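Local coordinates for DNA mismatch repair protein MutS (Thermus aquaticus, PDB 1EWQ) that binds mismatched DNA and probably carries out the recognition step of mismatch repair, with a weak ATPase activity, at residues 14-19 and 34-39; 25-30 and 113-118; 58-61 and 66-69. All blocks are in the same frame, centred on the assembly; numbering follows the deposited sequence.

Contact 1: 14-19 and 34-39; sequences PPLLQQ and FQVGDF. With nucleotides of chain A; nucleotides of chain B.
L16 and Q19, one turn apart on helix 15-26, meet F34 and V36 of strand 31-36 in a helix-on-sheet packing within the mismatch-recognition domain I; the short segments 15-19 and 34-36 run roughly antiparallel, at 147°. L16 and F34 slide past one another in opposite directions, and L16 CD1 comes to the rim of the ring, near its plane, at 3.5 Å from F34 CE2. The other branch, L16 CD2, reaches tip to tip toward V36 CG1 at 4.1 Å. Q19 crosses the F34 side chain at about a right angle. With CG anti to the backbone N (chi1 179°) and the chain extended beyond it, Q19 sets CG at the ring edge, 3.7 Å from F34 CZ, and turns its amide 71° from the ring plane; Q19 NE2 is bonded to V108 O. The R110 side chain touches all four residues. At the helix start, L16 N donates a nearly straight bond to OP1 of DT15 of chain B, its modelled 2.5 Å unusually short and so less certain. F39, opening strand 39-43 and the Phe-X-Glu motif of MutS, covers a face of the DT13 base of chain A, F39 CE2 lying 3.4 Å from DT13 C6.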
loop_
_atom_site.group_PDB
_atom_site.type_symbol
_atom_site.label_atom_id
_atom_site.label_comp_id
_atom_site.label_asym_id
_atom_site.label_seq_id
_atom_site.Cartn_x
_atom_site.Cartn_y
_atom_site.Cartn_z
ATOM N N PRO C 14 2.375 22.366 -33.595
ATOM C CA PRO C 14 1.015 22.726 -34.014
ATOM C C PRO C 14 0.424 23.751 -33.043
ATOM O O PRO C 14 0.799 23.786 -31.874
ATOM C CB PRO C 14 0.280 21.388 -33.964
ATOM C CG PRO C 14 1.359 20.411 -34.326
ATOM C CD PRO C 14 2.541 20.904 -33.525
ATOM N N PRO C 15 -0.501 24.603 -33.516
ATOM C CA PRO C 15 -1.127 25.621 -32.666
ATOM C C PRO C 15 -1.628 25.098 -31.316
ATOM O O PRO C 15 -1.329 25.684 -30.275
ATOM C CB PRO C 15 -2.259 26.143 -33.543
ATOM C CG PRO C 15 -1.658 26.076 -34.900
ATOM C CD PRO C 15 -0.999 24.710 -34.900
ATOM N N LEU C 16 -2.388 24.003 -31.342
ATOM C CA LEU C 16 -2.925 23.401 -30.120
ATOM C C LEU C 16 -1.810 23.082 -29.130
ATOM O O LEU C 16 -1.889 23.441 -27.953
ATOM C CB LEU C 16 -3.697 22.113 -30.437
ATOM C CG LEU C 16 -4.342 21.403 -29.237
ATOM C CD1 LEU C 16 -5.412 22.298 -28.632
ATOM C CD2 LEU C 16 -4.951 20.071 -29.673
ATOM N N LEU C 17 -0.774 22.405 -29.616
ATOM C CA LEU C 17 0.352 22.041 -28.768
ATOM C C LEU C 17 1.043 23.275 -28.195
ATOM O O LEU C 17 1.725 23.199 -27.176
ATOM C CB LEU C 17 1.341 21.173 -29.549
ATOM C CG LEU C 17 0.798 19.777 -29.871
ATOM C CD1 LEU C 17 1.813 18.990 -30.693
ATOM C CD2 LEU C 17 0.483 19.049 -28.564
ATOM N N GLN C 18 0.860 24.414 -28.850
ATOM C CA GLN C 18 1.446 25.658 -28.371
ATOM C C GLN C 18 0.614 26.134 -27.200
ATOM O O GLN C 18 1.131 26.364 -26.111
ATOM C CB GLN C 18 1.442 26.721 -29.470
ATOM C CG GLN C 18 2.760 26.840 -30.208
ATOM C CD GLN C 18 3.894 27.273 -29.301
ATOM O OE1 GLN C 18 3.813 28.307 -28.639
ATOM N NE2 GLN C 18 4.961 26.480 -29.267
ATOM N N GLN C 19 -0.686 26.277 -27.442
ATOM C CA GLN C 19 -1.627 26.706 -26.420
ATOM C C GLN C 19 -1.408 25.828 -25.190
ATOM O O GLN C 19 -1.480 26.301 -24.056
ATOM C CB GLN C 19 -3.055 26.546 -26.950
ATOM C CG GLN C 19 -4.150 26.940 -25.984
ATOM C CD GLN C 19 -5.532 26.772 -26.578
ATOM O OE1 GLN C 19 -5.902 25.682 -27.013
ATOM N NE2 GLN C 19 -6.303 27.854 -26.603
ATOM N N PHE C 34 -4.996 19.088 -20.045
ATOM C CA PHE C 34 -5.406 19.981 -21.123
ATOM C C PHE C 34 -6.662 19.500 -21.838
ATOM O O PHE C 34 -6.629 18.515 -22.586
ATOM C CB PHE C 34 -4.243 20.092 -22.112
ATOM C CG PHE C 34 -4.353 21.231 -23.078
ATOM C CD1 PHE C 34 -4.472 22.543 -22.622
ATOM C CD2 PHE C 34 -4.262 21.001 -24.448
ATOM C CE1 PHE C 34 -4.495 23.611 -23.518
ATOM C CE2 PHE C 34 -4.283 22.057 -25.356
ATOM C CZ PHE C 34 -4.399 23.368 -24.890
ATOM N N GLN C 35 -7.767 20.207 -21.612
ATOM C CA GLN C 35 -9.048 19.869 -22.225
ATOM C C GLN C 35 -9.101 20.106 -23.739
ATOM O O GLN C 35 -8.774 21.191 -24.222
ATOM C CB GLN C 35 -10.154 20.674 -21.539
ATOM C CG GLN C 35 -11.331 21.093 -22.421
ATOM C CD GLN C 35 -12.342 20.001 -22.633
ATOM O OE1 GLN C 35 -13.552 20.252 -22.663
ATOM N NE2 GLN C 35 -11.861 18.774 -22.801
ATOM N N VAL C 36 -9.507 19.077 -24.476
ATOM C CA VAL C 36 -9.644 19.156 -25.931
ATOM C C VAL C 36 -10.873 18.317 -26.249
ATOM O O VAL C 36 -10.781 17.102 -26.370
ATOM C CB VAL C 36 -8.428 18.549 -26.683
ATOM C CG1 VAL C 36 -8.548 18.828 -28.176
ATOM C CG2 VAL C 36 -7.135 19.117 -26.153
ATOM N N GLY C 37 -12.025 18.964 -26.374
ATOM C CA GLY C 37 -13.242 18.220 -26.640
ATOM C C GLY C 37 -13.702 17.511 -25.375
ATOM O O GLY C 37 -13.737 18.112 -24.300
ATOM N N ASP C 38 -14.045 16.231 -25.487
ATOM C CA ASP C 38 -14.502 15.473 -24.323
ATOM C C ASP C 38 -13.395 14.687 -23.624
ATOM O O ASP C 38 -13.659 13.680 -22.966
ATOM C CB ASP C 38 -15.624 14.523 -24.725
ATOM C CG ASP C 38 -16.819 15.251 -25.289
ATOM O OD1 ASP C 38 -17.343 16.165 -24.614
ATOM O OD2 ASP C 38 -17.235 14.910 -26.410
ATOM N N PHE C 39 -12.157 15.147 -23.773
ATOM C CA PHE C 39 -11.020 14.496 -23.141
ATOM C C PHE C 39 -10.035 15.498 -22.543
ATOM O O PHE C 39 -9.862 16.596 -23.067
ATOM C CB PHE C 39 -10.252 13.628 -24.151
ATOM C CG PHE C 39 -10.948 12.353 -24.528
ATOM C CD1 PHE C 39 -12.016 12.362 -25.416
ATOM C CD2 PHE C 39 -10.529 11.135 -23.993
ATOM C CE1 PHE C 39 -12.661 11.180 -25.768
ATOM C CE2 PHE C 39 -11.169 9.943 -24.339
ATOM C CZ PHE C 39 -12.238 9.969 -25.230
ATOM P P DT A 13 -6.320 5.360 -29.599
ATOM O OP1 DT A 13 -5.194 4.404 -29.756
ATOM O OP2 DT A 13 -7.611 5.101 -30.288
ATOM O "O5'" DT A 13 -6.612 5.549 -28.054
ATOM C "C5'" DT A 13 -6.907 6.851 -27.603
ATOM C "C4'" DT A 13 -6.560 7.017 -26.149
ATOM O "O4'" DT A 13 -6.481 8.439 -25.960
ATOM C "C3'" DT A 13 -7.659 6.517 -25.217
ATOM O "O3'" DT A 13 -7.121 6.040 -23.979
ATOM C "C2'" DT A 13 -8.561 7.728 -25.050
ATOM C "C1'" DT A 13 -7.656 8.928 -25.339
ATOM N N1 DT A 13 -8.244 9.936 -26.249
ATOM C C2 DT A 13 -7.752 11.219 -26.189
ATOM O O2 DT A 13 -6.839 11.549 -25.451
ATOM N N3 DT A 13 -8.368 12.108 -27.031
ATOM C C4 DT A 13 -9.396 11.849 -27.912
ATOM O O4 DT A 13 -9.868 12.758 -28.582
ATOM C C5 DT A 13 -9.843 10.477 -27.952
ATOM C C7 DT A 13 -10.926 10.092 -28.908
ATOM C C6 DT A 13 -9.257 9.600 -27.124
ATOM P P DT B 15 -3.823 22.588 -34.419
ATOM O OP1 DT B 15 -2.688 22.721 -33.472
ATOM O OP2 DT B 15 -4.441 23.806 -35.012
ATOM O "O5'" DT B 15 -3.316 21.643 -35.588
ATOM C "C5'" DT B 15 -4.237 20.809 -36.271
ATOM C "C4'" DT B 15 -3.526 19.993 -37.323
ATOM O "O4'" DT B 15 -4.538 19.316 -38.094
ATOM C "C3'" DT B 15 -2.750 20.834 -38.329
ATOM O "O3'" DT B 15 -1.664 20.058 -38.846
ATOM C "C2'" DT B 15 -3.791 21.152 -39.385
ATOM C "C1'" DT B 15 -4.719 19.946 -39.353
ATOM N N1 DT B 15 -6.151 20.275 -39.462
ATOM C C2 DT B 15 -6.969 19.385 -40.121
ATOM O O2 DT B 15 -6.558 18.347 -40.628
ATOM N N3 DT B 15 -8.295 19.748 -40.160
ATOM C C4 DT B 15 -8.868 20.884 -39.621
ATOM O O4 DT B 15 -10.082 21.072 -39.729
ATOM C C5 DT B 15 -7.947 21.777 -38.949
ATOM C C7 DT B 15 -8.479 23.030 -38.328
ATOM C C6 DT B 15 -6.651 21.435 -38.911
ATOM P P DC B 12 -19.727 15.542 -30.666
ATOM O OP1 DC B 12 -20.626 15.753 -29.511
ATOM O OP2 DC B 12 -20.197 15.872 -32.039
ATOM O "O5'" DC B 12 -18.381 16.336 -30.367
ATOM C "C5'" DC B 12 -17.846 16.351 -29.048
ATOM C "C4'" DC B 12 -16.524 17.079 -29.017
ATOM O "O4'" DC B 12 -15.523 16.317 -29.728
ATOM C "C3'" DC B 12 -16.522 18.474 -29.634
ATOM O "O3'" DC B 12 -15.700 19.313 -28.821
ATOM C "C2'" DC B 12 -15.914 18.251 -31.011
ATOM C "C1'" DC B 12 -14.960 17.078 -30.787
ATOM N N1 DC B 12 -14.814 16.164 -31.934
ATOM C C2 DC B 12 -13.588 15.508 -32.131
ATOM O O2 DC B 12 -12.633 15.781 -31.395
ATOM N N3 DC B 12 -13.478 14.597 -33.126
ATOM C C4 DC B 12 -14.518 14.351 -33.923
ATOM N N4 DC B 12 -14.364 13.434 -34.878
ATOM C C5 DC B 12 -15.763 15.035 -33.775
ATOM C C6 DC B 12 -15.866 15.927 -32.776
#

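Contact 2: 25-30 and 113-118; sequences DQYPDY and TQLLTP
The type I beta turn Y27 to Y30, which links helix 15-26 to strand 31-36, carries two tyrosines onto L115 of strand 110-116. The turn is closed by the backbone bond from Y30 N to Y27 O (3.0 Å). Both tyrosine side chains cross L115 at about a right angle; Y30 meets both leucine methyls, Y27 only CD2. L115 CD1 lies 3.5 Å from Y30 OH. L115 CD2 is 3.9 Å from Y30 CD2, and it stands 4.0 Å from Y27 CD2. With chi2 at -180°, L115 CD1 is anti to CA and is the methyl that meets the hydroxyl end of Y30. Strand 110-116 is an outermost strand of the six-stranded mixed sheet of domain I, and its alternation decides who takes part: L115 and T117 point toward the turn, while L116 points away, onto F78 and A82 of helix 78-87. T117 adds CG2, 3.8 Å from Y30 CE2, and its OG1 is bonded to T120 and E177. Were Y30 an alanine, L115 CD1 and T117 CG2 would probably lose their partner across this contact, and L115 CD2 would keep only Y27. Y227 of helix 215-232 touches both Y30 and T117.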
loop_
_atom_site.group_PDB
_atom_site.type_symbol
_atom_site.label_atom_id
_atom_site.label_comp_id
_atom_site.label_asym_id
_atom_site.label_seq_id
_atom_site.Cartn_x
_atom_site.Cartn_y
_atom_site.Cartn_z
ATOM N N ASP C 25 4.023 25.171 -18.814
ATOM C CA ASP C 25 5.180 25.800 -18.181
ATOM C C ASP C 25 4.813 26.776 -17.068
ATOM O O ASP C 25 5.628 27.060 -16.197
ATOM C CB ASP C 25 6.036 26.508 -19.235
ATOM C CG ASP C 25 6.700 25.534 -20.195
ATOM O OD1 ASP C 25 7.399 24.611 -19.721
ATOM O OD2 ASP C 25 6.526 25.691 -21.422
ATOM N N GLN C 26 3.586 27.284 -17.102
ATOM C CA GLN C 26 3.122 28.204 -16.074
ATOM C C GLN C 26 2.920 27.507 -14.729
ATOM O O GLN C 26 2.900 28.166 -13.695
ATOM C CB GLN C 26 1.808 28.859 -16.506
ATOM C CG GLN C 26 1.974 29.928 -17.560
ATOM C CD GLN C 26 0.648 30.455 -18.065
ATOM O OE1 GLN C 26 -0.271 30.712 -17.284
ATOM N NE2 GLN C 26 0.543 30.637 -19.378
ATOM N N TYR C 27 2.758 26.185 -14.744
ATOM C CA TYR C 27 2.563 25.429 -13.505
ATOM C C TYR C 27 3.486 24.208 -13.430
ATOM O O TYR C 27 3.034 23.065 -13.425
ATOM C CB TYR C 27 1.104 24.990 -13.376
ATOM C CG TYR C 27 0.125 26.138 -13.429
ATOM C CD1 TYR C 27 -0.357 26.614 -14.647
ATOM C CD2 TYR C 27 -0.306 26.764 -12.259
ATOM C CE1 TYR C 27 -1.245 27.681 -14.697
ATOM C CE2 TYR C 27 -1.190 27.830 -12.298
ATOM C CZ TYR C 27 -1.657 28.284 -13.518
ATOM O OH TYR C 27 -2.539 29.338 -13.559
ATOM N N PRO C 28 4.800 24.454 -13.353
ATOM C CA PRO C 28 5.899 23.486 -13.277
ATOM C C PRO C 28 5.736 22.313 -12.314
ATOM O O PRO C 28 6.216 21.214 -12.589
ATOM C CB PRO C 28 7.088 24.362 -12.893
ATOM C CG PRO C 28 6.778 25.641 -13.588
ATOM C CD PRO C 28 5.324 25.831 -13.277
ATOM N N ASP C 29 5.072 22.536 -11.186
ATOM C CA ASP C 29 4.910 21.470 -10.205
ATOM C C ASP C 29 3.537 20.813 -10.201
ATOM O O ASP C 29 3.162 20.149 -9.233
ATOM C CB ASP C 29 5.230 22.000 -8.811
ATOM C CG ASP C 29 6.606 22.640 -8.739
ATOM O OD1 ASP C 29 7.604 21.957 -9.077
ATOM O OD2 ASP C 29 6.684 23.828 -8.345
ATOM N N TYR C 30 2.796 20.996 -11.287
ATOM C CA TYR C 30 1.470 20.404 -11.406
ATOM C C TYR C 30 1.406 19.567 -12.668
ATOM O O TYR C 30 2.149 19.816 -13.621
ATOM C CB TYR C 30 0.385 21.483 -11.505
ATOM C CG TYR C 30 0.265 22.384 -10.302
ATOM C CD1 TYR C 30 1.265 23.304 -9.987
ATOM C CD2 TYR C 30 -0.850 22.314 -9.472
ATOM C CE1 TYR C 30 1.154 24.128 -8.876
ATOM C CE2 TYR C 30 -0.968 23.132 -8.360
ATOM C CZ TYR C 30 0.036 24.033 -8.070
ATOM O OH TYR C 30 -0.076 24.833 -6.966
ATOM N N THR C 113 -8.508 26.564 -15.043
ATOM C CA THR C 113 -9.663 26.963 -14.244
ATOM C C THR C 113 -9.490 26.724 -12.748
ATOM O O THR C 113 -10.080 27.427 -11.929
ATOM C CB THR C 113 -10.938 26.230 -14.743
ATOM O OG1 THR C 113 -11.455 26.923 -15.882
ATOM C CG2 THR C 113 -12.019 26.156 -13.652
ATOM N N GLN C 114 -8.675 25.742 -12.390
ATOM C CA GLN C 114 -8.468 25.434 -10.987
ATOM C C GLN C 114 -7.342 24.449 -10.798
ATOM O O GLN C 114 -6.987 23.706 -11.712
ATOM C CB GLN C 114 -9.739 24.841 -10.390
ATOM C CG GLN C 114 -10.319 23.722 -11.223
ATOM C CD GLN C 114 -11.348 22.914 -10.474
ATOM O OE1 GLN C 114 -12.051 22.085 -11.058
ATOM N NE2 GLN C 114 -11.438 23.142 -9.169
ATOM N N LEU C 115 -6.786 24.450 -9.596
ATOM C CA LEU C 115 -5.713 23.548 -9.252
ATOM C C LEU C 115 -6.284 22.569 -8.238
ATOM O O LEU C 115 -7.133 22.941 -7.424
ATOM C CB LEU C 115 -4.554 24.329 -8.629
ATOM C CG LEU C 115 -3.985 25.469 -9.484
ATOM C CD1 LEU C 115 -2.839 26.143 -8.738
ATOM C CD2 LEU C 115 -3.493 24.922 -10.815
ATOM N N LEU C 116 -5.851 21.319 -8.304
ATOM C CA LEU C 116 -6.320 20.316 -7.355
ATOM C C LEU C 116 -5.137 19.823 -6.552
ATOM O O LEU C 116 -4.264 19.141 -7.075
ATOM C CB LEU C 116 -6.983 19.137 -8.067
ATOM C CG LEU C 116 -8.241 19.429 -8.890
ATOM C CD1 LEU C 116 -8.837 18.115 -9.375
ATOM C CD2 LEU C 116 -9.255 20.169 -8.057
ATOM N N THR C 117 -5.101 20.203 -5.281
ATOM C CA THR C 117 -4.032 19.793 -4.395
ATOM C C THR C 117 -4.702 19.225 -3.152
ATOM O O THR C 117 -5.770 19.661 -2.765
ATOM C CB THR C 117 -3.101 20.975 -4.054
ATOM O OG1 THR C 117 -3.748 21.870 -3.143
ATOM C CG2 THR C 117 -2.734 21.724 -5.338
ATOM N N PRO C 118 -4.070 18.246 -2.510
ATOM C CA PRO C 118 -4.633 17.611 -1.315
ATOM C C PRO C 118 -5.274 18.529 -0.280
ATOM O O PRO C 118 -6.366 18.238 0.205
ATOM C CB PRO C 118 -3.456 16.799 -0.764
ATOM C CG PRO C 118 -2.261 17.565 -1.237
ATOM C CD PRO C 118 -2.636 17.943 -2.646
#

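Contact 3: 58-61 and 66-69; sequences LTHK and FTTP. With nucleotides of chain A.
K61 and T68 exchange two backbone hydrogen bonds of unequal quality. K61 N donates to T68 O at 2.8 Å with an N-H...O angle of 160°, the donor lying nearly in line with the carbonyl. The return bond, from T68 N to K61 O, is stretched to 3.3 Å, and its donor sits 54° out of the carbonyl plane. The pair is thus a hydrogen-bonded antiparallel pair of the hairpin formed by strands 59-62 and 67-74. Two CA-H...O contacts supplement it: H60 CA lies 3.2 Å from T68 O, and T67 CA 3.5 Å from K61 O. The next pair, H60 with P69, is non-hydrogen-bonded, so the missing N-H of the proline costs no bond between these strands; the CA atoms of H60 and P69 close to 4.3 Å while their side chains diverge.

A further polar link leaves the hairpin: T59 OG1 donates to O3' of DG12 of chain A, at 3.0 Å, linking T59 to the DNA backbone.

The side-chain packing rests on a few pairs. K61 CB and T68 CG2 share one face of the sheet, 4.0 Å apart. A chi1 of -177° turns T68 OG1 away to its bond with K6 O and presents the methyl CG2 to K61. T67 OG1 is held by T62 OG1. At the open end of the hairpin L58 and P69 lie side by side, pointing the same way, with L58 CD2 4.0 Å from P69 CB.

Strand 59-62 is an outermost strand of the domain I sheet, and strand 67-74 joins it to strand 39-43; helix 15-26 covers the face carrying K61 and T68, through L16 and L17.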
loop_
_atom_site.group_PDB
_atom_site.type_symbol
_atom_site.label_atom_id
_atom_site.label_comp_id
_atom_site.label_asym_id
_atom_site.label_seq_id
_atom_site.Cartn_x
_atom_site.Cartn_y
_atom_site.Cartn_z
ATOM N N LEU C 58 -1.210 4.564 -24.493
ATOM C CA LEU C 58 -0.388 5.696 -24.889
ATOM C C LEU C 58 -0.403 5.847 -26.411
ATOM O O LEU C 58 0.211 5.057 -27.121
ATOM C CB LEU C 58 1.048 5.486 -24.407
ATOM C CG LEU C 58 1.907 6.710 -24.095
ATOM C CD1 LEU C 58 3.359 6.270 -24.092
ATOM C CD2 LEU C 58 1.699 7.811 -25.121
ATOM N N THR C 59 -1.102 6.860 -26.914
ATOM C CA THR C 59 -1.169 7.087 -28.357
ATOM C C THR C 59 -0.154 8.151 -28.778
ATOM O O THR C 59 0.918 8.269 -28.188
ATOM C CB THR C 59 -2.571 7.567 -28.810
ATOM O OG1 THR C 59 -3.583 6.990 -27.975
ATOM C CG2 THR C 59 -2.827 7.144 -30.248
ATOM N N HIS C 60 -0.506 8.923 -29.800
ATOM C CA HIS C 60 0.356 9.982 -30.313
ATOM C C HIS C 60 -0.475 11.002 -31.079
ATOM O O HIS C 60 -1.580 10.704 -31.529
ATOM C CB HIS C 60 1.424 9.393 -31.232
ATOM C CG HIS C 60 0.998 8.130 -31.902
ATOM N ND1 HIS C 60 1.068 6.902 -31.278
ATOM C CD2 HIS C 60 0.432 7.907 -33.111
ATOM C CE1 HIS C 60 0.560 5.977 -32.074
ATOM N NE2 HIS C 60 0.168 6.560 -33.193
ATOM N N LYS C 61 0.067 12.206 -31.216
ATOM C CA LYS C 61 -0.606 13.288 -31.925
ATOM C C LYS C 61 0.311 13.712 -33.066
ATOM O O LYS C 61 1.238 14.502 -32.869
ATOM C CB LYS C 61 -0.846 14.471 -30.979
ATOM C CG LYS C 61 -1.855 15.494 -31.484
ATOM C CD LYS C 61 -3.207 14.837 -31.738
ATOM C CE LYS C 61 -4.312 15.868 -31.922
ATOM N NZ LYS C 61 -4.582 16.622 -30.667
ATOM N N PHE C 66 5.893 17.366 -36.611
ATOM C CA PHE C 66 6.338 16.174 -35.899
ATOM C C PHE C 66 5.199 15.484 -35.160
ATOM O O PHE C 66 4.056 15.943 -35.190
ATOM C CB PHE C 66 7.469 16.514 -34.909
ATOM C CG PHE C 66 7.006 17.123 -33.600
ATOM C CD1 PHE C 66 7.800 17.007 -32.460
ATOM C CD2 PHE C 66 5.790 17.797 -33.499
ATOM C CE1 PHE C 66 7.394 17.547 -31.241
ATOM C CE2 PHE C 66 5.375 18.341 -32.280
ATOM C CZ PHE C 66 6.181 18.212 -31.150
ATOM N N THR C 67 5.522 14.373 -34.506
ATOM C CA THR C 67 4.538 13.624 -33.738
ATOM C C THR C 67 4.992 13.613 -32.286
ATOM O O THR C 67 6.192 13.554 -32.002
ATOM C CB THR C 67 4.414 12.164 -34.225
ATOM O OG1 THR C 67 3.353 11.514 -33.513
ATOM C CG2 THR C 67 5.708 11.403 -33.979
ATOM N N THR C 68 4.032 13.672 -31.370
ATOM C CA THR C 68 4.340 13.677 -29.949
ATOM C C THR C 68 3.467 12.685 -29.199
ATOM O O THR C 68 2.363 12.351 -29.640
ATOM C CB THR C 68 4.118 15.080 -29.334
ATOM O OG1 THR C 68 4.505 15.064 -27.956
ATOM C CG2 THR C 68 2.648 15.490 -29.436
ATOM N N PRO C 69 3.958 12.185 -28.058
ATOM C CA PRO C 69 3.175 11.232 -27.271
ATOM C C PRO C 69 1.872 11.881 -26.782
ATOM O O PRO C 69 1.833 13.087 -26.521
ATOM C CB PRO C 69 4.121 10.883 -26.126
ATOM C CG PRO C 69 5.469 10.986 -26.774
ATOM C CD PRO C 69 5.346 12.259 -27.568
ATOM P P DT A 13 -6.320 5.360 -29.599
ATOM O OP1 DT A 13 -5.194 4.404 -29.756
ATOM O OP2 DT A 13 -7.611 5.101 -30.288
ATOM O "O5'" DT A 13 -6.612 5.549 -28.054
ATOM C "C5'" DT A 13 -6.907 6.851 -27.603
ATOM C "C4'" DT A 13 -6.560 7.017 -26.149
ATOM O "O4'" DT A 13 -6.481 8.439 -25.960
ATOM C "C3'" DT A 13 -7.659 6.517 -25.217
ATOM O "O3'" DT A 13 -7.121 6.040 -23.979
ATOM C "C2'" DT A 13 -8.561 7.728 -25.050
ATOM C "C1'" DT A 13 -7.656 8.928 -25.339
ATOM N N1 DT A 13 -8.244 9.936 -26.249
ATOM C C2 DT A 13 -7.752 11.219 -26.189
ATOM O O2 DT A 13 -6.839 11.549 -25.451
ATOM N N3 DT A 13 -8.368 12.108 -27.031
ATOM C C4 DT A 13 -9.396 11.849 -27.912
ATOM O O4 DT A 13 -9.868 12.758 -28.582
ATOM C C5 DT A 13 -9.843 10.477 -27.952
ATOM C C7 DT A 13 -10.926 10.092 -28.908
ATOM C C6 DT A 13 -9.257 9.600 -27.124
ATOM P P DG A 12 -5.226 7.389 -35.282
ATOM O OP1 DG A 12 -3.859 7.049 -35.748
ATOM O OP2 DG A 12 -6.381 6.552 -35.705
ATOM O "O5'" DG A 12 -5.225 7.409 -33.693
ATOM C "C5'" DG A 12 -4.656 8.494 -32.961
ATOM C "C4'" DG A 12 -5.381 8.632 -31.646
ATOM O "O4'" DG A 12 -6.394 9.666 -31.766
ATOM C "C3'" DG A 12 -6.105 7.327 -31.307
ATOM O "O3'" DG A 12 -5.819 6.834 -30.009
ATOM C "C2'" DG A 12 -7.579 7.654 -31.451
ATOM C "C1'" DG A 12 -7.672 9.174 -31.393
ATOM N N9 DG A 12 -8.654 9.646 -32.370
ATOM C C8 DG A 12 -9.131 8.903 -33.423
ATOM N N7 DG A 12 -10.059 9.510 -34.107
ATOM C C5 DG A 12 -10.202 10.741 -33.484
ATOM C C6 DG A 12 -11.077 11.818 -33.786
ATOM O O6 DG A 12 -11.928 11.889 -34.679
ATOM N N1 DG A 12 -10.896 12.885 -32.916
ATOM C C2 DG A 12 -9.997 12.913 -31.880
ATOM N N2 DG A 12 -9.994 14.042 -31.158
ATOM N N3 DG A 12 -9.169 11.908 -31.579
ATOM C C4 DG A 12 -9.326 10.858 -32.418
#

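Overall arrangement
All three contacts belong to the six-stranded sheet of domain I. Contact 1 uses the start of helix 15-26 and contact 2 the beta turn that follows its end, with centres about 17 Å apart. Contact 3, with its centre about 13 Å from that of contact 1, touches it directly: L16 CD2 packs on K61 NZ at 3.6 Å, and L17 CD1 on T68 CG2 at 3.8 Å. Contacts 2 and 3 do not meet; they involve the two outermost strands, and their nearest atoms are about 12 Å apart. They also differ in their relation to the DNA: contacts 1 and 3 both reach it, sharing DT13 of chain A, whereas contact 2 stays about 14 Å away at its nearest atom. The predicted ATP site is remote from all three.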